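Local coordinates for putative methylthioribose-1-phosphate isomerase (Pyrococcus horikoshii OT3, PDB 6A34), which catalyses the isomerisation of 5-methylthioribose 1-phosphate to 5-methylthioribulose 1-phosphate, a step of the methionine salvage pathway, at the interface of chains A and B. Numbering follows the deposited sequence. Chains: chain A/B, Putative methylthioribose-1-phosphate isomerase.

Contact 1: the interface of chains A and B. Residues chain A 259, 262, 296, 319, 321, 323-325; chain B 228-229, 232, 235.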
# COMPACT_ATOMS: atom_id res chain seq x y z
N ILE A 259 -4.96 -9.40 1.94
CA ILE A 259 -3.73 -8.96 2.55
C ILE A 259 -3.86 -7.51 3.01
O ILE A 259 -4.36 -6.62 2.30
CB ILE A 259 -2.55 -9.16 1.58
CG1 ILE A 259 -1.20 -9.00 2.28
CG2 ILE A 259 -2.68 -8.23 0.38
CD1 ILE A 259 -0.84 -10.14 3.19
N TYR A 262 -4.96 -8.10 8.56
CA TYR A 262 -4.25 -8.35 9.80
C TYR A 262 -3.61 -7.05 10.30
O TYR A 262 -3.69 -6.76 11.48
CB TYR A 262 -3.23 -9.49 9.67
CG TYR A 262 -2.35 -9.65 10.88
CD1 TYR A 262 -2.88 -9.93 12.12
CD2 TYR A 262 -0.97 -9.50 10.79
CE1 TYR A 262 -2.09 -10.03 13.25
CE2 TYR A 262 -0.16 -9.60 11.91
CZ TYR A 262 -0.71 -9.87 13.15
OH TYR A 262 0.09 -10.00 14.25
N ILE A 296 -1.87 -20.67 2.87
CA ILE A 296 -1.60 -19.33 2.31
C ILE A 296 -1.32 -19.45 0.81
O ILE A 296 -0.38 -20.09 0.39
CB ILE A 296 -0.45 -18.60 3.04
CG1 ILE A 296 -0.58 -18.61 4.57
CG2 ILE A 296 -0.38 -17.17 2.52
CD1 ILE A 296 -1.83 -17.92 5.12
N TYR A 319 7.36 -11.16 -2.76
CA TYR A 319 6.50 -12.05 -2.03
C TYR A 319 5.10 -11.47 -2.05
O TYR A 319 4.91 -10.34 -1.66
CB TYR A 319 7.03 -12.22 -0.61
CG TYR A 319 6.24 -13.17 0.25
CD1 TYR A 319 6.01 -14.48 -0.15
CD2 TYR A 319 5.76 -12.77 1.47
CE1 TYR A 319 5.30 -15.36 0.66
CE2 TYR A 319 5.04 -13.63 2.28
CZ TYR A 319 4.83 -14.93 1.88
OH TYR A 319 4.13 -15.76 2.70
N PRO A 321 1.67 -12.74 -0.86
CA PRO A 321 0.55 -13.46 -0.26
C PRO A 321 -0.76 -12.71 -0.59
O PRO A 321 -0.85 -11.53 -0.35
CB PRO A 321 0.90 -13.42 1.23
CG PRO A 321 1.67 -12.13 1.36
CD PRO A 321 2.54 -12.09 0.12
N PHE A 323 -3.79 -13.34 0.78
CA PHE A 323 -4.60 -13.28 2.01
C PHE A 323 -3.66 -13.27 3.21
O PHE A 323 -2.57 -13.80 3.14
CB PHE A 323 -5.54 -14.48 2.10
CG PHE A 323 -6.47 -14.51 0.91
CD1 PHE A 323 -7.46 -13.54 0.78
CD2 PHE A 323 -6.28 -15.40 -0.13
CE1 PHE A 323 -8.27 -13.51 -0.35
CE2 PHE A 323 -7.09 -15.36 -1.26
CZ PHE A 323 -8.08 -14.42 -1.37
N ASP A 324 -4.07 -12.63 4.29
CA ASP A 324 -3.49 -12.90 5.57
C ASP A 324 -4.57 -13.50 6.48
O ASP A 324 -5.75 -13.65 6.10
CB ASP A 324 -2.78 -11.66 6.11
CG ASP A 324 -3.60 -10.39 6.29
OD1 ASP A 324 -4.83 -10.50 6.48
OD2 ASP A 324 -2.97 -9.30 6.29
N VAL A 325 -4.15 -13.86 7.69
CA VAL A 325 -4.99 -14.46 8.69
C VAL A 325 -4.94 -13.60 9.95
O VAL A 325 -3.89 -13.29 10.44
CB VAL A 325 -4.59 -15.92 9.00
CG1 VAL A 325 -5.46 -16.50 10.09
CG2 VAL A 325 -4.70 -16.79 7.76
N ASN B 228 0.84 -3.65 2.66
CA ASN B 228 -0.18 -4.44 3.37
C ASN B 228 0.43 -5.74 3.93
O ASN B 228 -0.08 -6.27 4.87
CB ASN B 228 -1.31 -4.85 2.43
CG ASN B 228 -2.41 -3.83 2.32
OD1 ASN B 228 -2.68 -3.10 3.28
ND2 ASN B 228 -3.03 -3.76 1.17
N ALA B 229 1.47 -6.24 3.27
CA ALA B 229 2.11 -7.50 3.63
C ALA B 229 3.18 -7.35 4.73
O ALA B 229 3.66 -8.36 5.26
CB ALA B 229 2.66 -8.14 2.38
N PHE B 232 2.10 -9.11 7.91
CA PHE B 232 2.00 -10.49 7.72
C PHE B 232 3.39 -11.13 7.77
O PHE B 232 3.51 -12.19 8.34
CB PHE B 232 1.29 -10.79 6.39
CG PHE B 232 1.25 -12.25 6.02
CD1 PHE B 232 0.24 -13.07 6.50
CD2 PHE B 232 2.26 -12.81 5.24
CE1 PHE B 232 0.21 -14.42 6.16
CE2 PHE B 232 2.24 -14.16 4.91
CZ PHE B 232 1.18 -14.96 5.35
N GLN B 235 4.30 -11.33 11.25
CA GLN B 235 3.53 -12.38 11.92
C GLN B 235 4.15 -13.77 11.68
O GLN B 235 4.19 -14.54 12.59
CB GLN B 235 2.08 -12.39 11.44
CG GLN B 235 1.15 -13.30 12.25
CD GLN B 235 -0.13 -13.51 11.47
OE1 GLN B 235 -0.11 -13.96 10.34
NE2 GLN B 235 -1.26 -13.09 12.02
O HOH W 1 -0.88 -8.02 6.78
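Helix 230-235 of chain B, with the preceding 3-10 turn 227-229, brings B:Phe232 and B:Gln235 against strand 323-326, the start of helix 261-270 and the loops carrying A:Ile259, A:Ile296, A:Tyr319 and A:Pro321 in chain A. B:Phe232 illustrates how one aromatic side chain can help lock two chains together. Its CG stands anti to the backbone N (chi1 174°), which sends the ring away from its helix and into chain A. There CD1 of B:Phe232 rests on the methylene CB of A:Asp324 at 3.4 Å. The phenol OH of A:Tyr319 meets the ring at its edge, in plane, 3.3 Å from CE2 of B:Phe232, the two side chains crossing at about a right angle. A:Ile296 comes tip to tip, its CG2 3.9 Å from CZ of B:Phe232, while A:Pro321 slides past antiparallel and A:Ile259 brings CD1 to the CB of B:Phe232. An alanine in place of B:Phe232 would probably open a gap and leave A:Tyr319 and A:Ile296 without their aromatic partner.

Polar contacts flank the plug. The extended side chain of B:Gln235 gives an NE2 hydrogen to the backbone O of A:Val325 at 3.1 Å, virtually straight (179° at H) and in the amide plane. The same NE2 sits over the centre of the A:Tyr262 ring, 3.3 Å above its plane, so the amide is bonded to the strand and packed on the ring, their planes 35° apart. On the other flank a water joins A:Asp324 OD2, 2.5 Å away, to the backbone O of B:Asn228. A:Tyr262 N makes weak bonds to both oxygens of that carboxylate. The site probably helps hold the two chains together as a dimer.

Contact 2: the interface of chains A and B. Residues chain A 200, 202-203, 304, 307, 312; chain B 200, 202, 205, 225-226, 307.
A:Arg202 and B:Glu200 meet as a side-on ion pair, and B:Arg202 and A:Glu200 repeat it across the two-fold axis, with the cystine formed by A:Cys307 and B:Cys307 beside them. Most of the segments are loops, joined by strand 306-307 of both chains, the end of helix 302-305 in chain A and the end of strand 222-225 in chain B. The course of A:Arg202 shows how a bent arginine can curl round one oxygen of a carboxylate and still grip the other. Its CB lies on the fringe of the contact, facing B:Glu200 OE2. CG of A:Arg202 comes closer to OE2 of B:Glu200, at 3.4 Å, and also touches CG of B:Arg202 at 4.0 Å. Bends at chi2 (-72°) and chi3 (-71°) then carry CD past that oxygen. NE of A:Arg202 donates to OE2 of B:Glu200 at 2.8 Å. Beyond CZ, NH2 of A:Arg202 donates to OE1 of B:Glu200 at 2.9 Å, and its link to the backbone O of A:Val304 is weak. Each carboxylate oxygen is approached on its syn lone pair, and the carboxylate and guanidinium planes lie only 7° apart, so the paired bonds should restrict rotation of both groups.

The guanidinium of A:Arg202 is sandwiched within its own chain: SG of A:Cys307 lies 3.4 Å above one face, toward the rim, and CB of A:Pro203, which follows a cis peptide bond, covers the other. In the twin pair B:Arg202 NE reaches A:Glu200 OE2 at 2.7 Å. The ion pairs lie close together, and each glutamate probably offsets the repulsion between the arginines, as the arginines do for the glutamates. The disulfide, SG of A:Cys307 to SG of B:Cys307 at 2.1 Å, ties the chains covalently. To one side, CG1 of A:Ile312 packs on CD1 of B:Leu205 at 3.8 Å. Ion pairs and disulfide clamp the two chains together, which may help a thermophile's enzyme stay assembled.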
# COMPACT_ATOMS: atom_id res chain seq x y z
N GLU A 200 -6.85 1.59 -0.63
CA GLU A 200 -6.77 1.26 -2.06
C GLU A 200 -6.61 -0.25 -2.25
O GLU A 200 -7.12 -0.79 -3.25
CB GLU A 200 -5.68 2.08 -2.75
CG GLU A 200 -4.25 1.88 -2.24
CD GLU A 200 -3.24 2.65 -3.08
OE1 GLU A 200 -3.69 3.34 -4.01
OE2 GLU A 200 -1.98 2.54 -2.84
N ARG A 202 -3.50 -2.58 -2.25
CA ARG A 202 -2.46 -3.18 -3.05
C ARG A 202 -2.32 -4.64 -2.63
O ARG A 202 -2.65 -4.98 -1.50
CB ARG A 202 -1.12 -2.46 -2.85
CG ARG A 202 -0.93 -1.21 -3.71
CD ARG A 202 -0.69 -1.52 -5.18
NE ARG A 202 0.61 -2.09 -5.43
CZ ARG A 202 0.99 -2.63 -6.58
NH1 ARG A 202 0.09 -2.83 -7.54
NH2 ARG A 202 2.25 -2.97 -6.74
N PRO A 203 -1.84 -5.50 -3.54
CA PRO A 203 -1.42 -5.12 -4.88
C PRO A 203 -2.53 -5.00 -5.94
O PRO A 203 -2.33 -4.35 -6.97
CB PRO A 203 -0.50 -6.26 -5.34
CG PRO A 203 -0.82 -7.41 -4.42
CD PRO A 203 -1.18 -6.73 -3.12
N VAL A 304 2.74 -7.35 -8.03
CA VAL A 304 3.53 -6.36 -7.23
C VAL A 304 4.47 -5.51 -8.11
O VAL A 304 4.70 -4.33 -7.81
CB VAL A 304 4.30 -7.06 -6.09
CG1 VAL A 304 5.23 -6.11 -5.36
CG2 VAL A 304 3.35 -7.75 -5.11
N CYS A 307 1.57 -2.06 -11.31
CA CYS A 307 0.57 -1.30 -10.63
C CYS A 307 -0.34 -0.69 -11.69
O CYS A 307 0.10 0.20 -12.42
CB CYS A 307 1.25 -0.21 -9.81
SG CYS A 307 0.17 0.49 -8.55
N ILE A 312 6.57 -0.76 -12.27
CA ILE A 312 7.04 0.25 -11.32
C ILE A 312 8.22 -0.27 -10.47
O ILE A 312 8.65 0.39 -9.51
CB ILE A 312 5.88 0.78 -10.44
CG1 ILE A 312 5.01 -0.33 -9.82
CG2 ILE A 312 5.00 1.75 -11.25
CD1 ILE A 312 5.65 -1.11 -8.67
N GLU B 200 7.21 -1.44 -0.82
CA GLU B 200 7.15 -0.60 -2.06
C GLU B 200 6.82 0.87 -1.70
O GLU B 200 7.25 1.77 -2.39
CB GLU B 200 6.18 -1.19 -3.08
CG GLU B 200 4.73 -1.21 -2.63
CD GLU B 200 3.72 -1.61 -3.71
OE1 GLU B 200 4.16 -2.12 -4.76
OE2 GLU B 200 2.49 -1.41 -3.49
N ARG B 202 3.68 2.89 -1.19
CA ARG B 202 2.69 3.74 -1.82
C ARG B 202 2.56 4.99 -0.95
O ARG B 202 2.83 4.95 0.26
CB ARG B 202 1.36 3.01 -2.01
CG ARG B 202 1.31 2.13 -3.25
CD ARG B 202 1.13 2.92 -4.56
NE ARG B 202 -0.17 3.58 -4.59
CZ ARG B 202 -0.57 4.49 -5.50
NH1 ARG B 202 0.31 5.05 -6.32
NH2 ARG B 202 -1.86 4.80 -5.58
N LEU B 205 5.87 5.23 -4.10
CA LEU B 205 6.51 3.95 -4.51
C LEU B 205 8.05 4.09 -4.60
O LEU B 205 8.70 3.51 -5.47
CB LEU B 205 5.95 3.52 -5.87
CG LEU B 205 4.61 2.78 -5.89
CD1 LEU B 205 4.26 2.44 -7.31
CD2 LEU B 205 4.63 1.50 -5.05
N ILE B 225 7.64 -6.19 -1.37
CA ILE B 225 6.27 -6.50 -0.92
C ILE B 225 5.40 -5.24 -0.95
O ILE B 225 5.87 -4.11 -0.76
CB ILE B 225 6.26 -7.10 0.50
CG1 ILE B 225 6.82 -6.13 1.54
CG2 ILE B 225 7.00 -8.42 0.53
CD1 ILE B 225 6.80 -6.69 2.95
N ALA B 226 4.10 -5.48 -1.13
CA ALA B 226 3.09 -4.52 -0.86
C ALA B 226 3.13 -4.16 0.64
O ALA B 226 3.48 -5.00 1.47
CB ALA B 226 1.75 -5.09 -1.26
N CYS B 307 -0.82 5.44 -10.45
CA CYS B 307 0.24 4.60 -10.03
C CYS B 307 1.28 4.55 -11.14
O CYS B 307 0.97 4.06 -12.21
CB CYS B 307 -0.27 3.21 -9.70
SG CYS B 307 0.81 2.46 -8.47

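Contacts 1 and 2 belong to the same two-fold interface, their C-alpha centres about 14 Å apart. They have no residue in common, but one stretch of chain B serves both: the end of strand 222-225 and above all B:Ala226 belong to contact 2, and the 3-10 turn and helix that follow face contact 1. Symmetry gives contact 1 a twin with the chains exchanged, whereas contact 2 spans the axis, where a cysteine meets its own copy. The centre of contact 1 is about 11 Å from the predicted proton donor A:Asp247 and that of contact 2 about 18 Å, so dimer packing may help support the active-site surroundings.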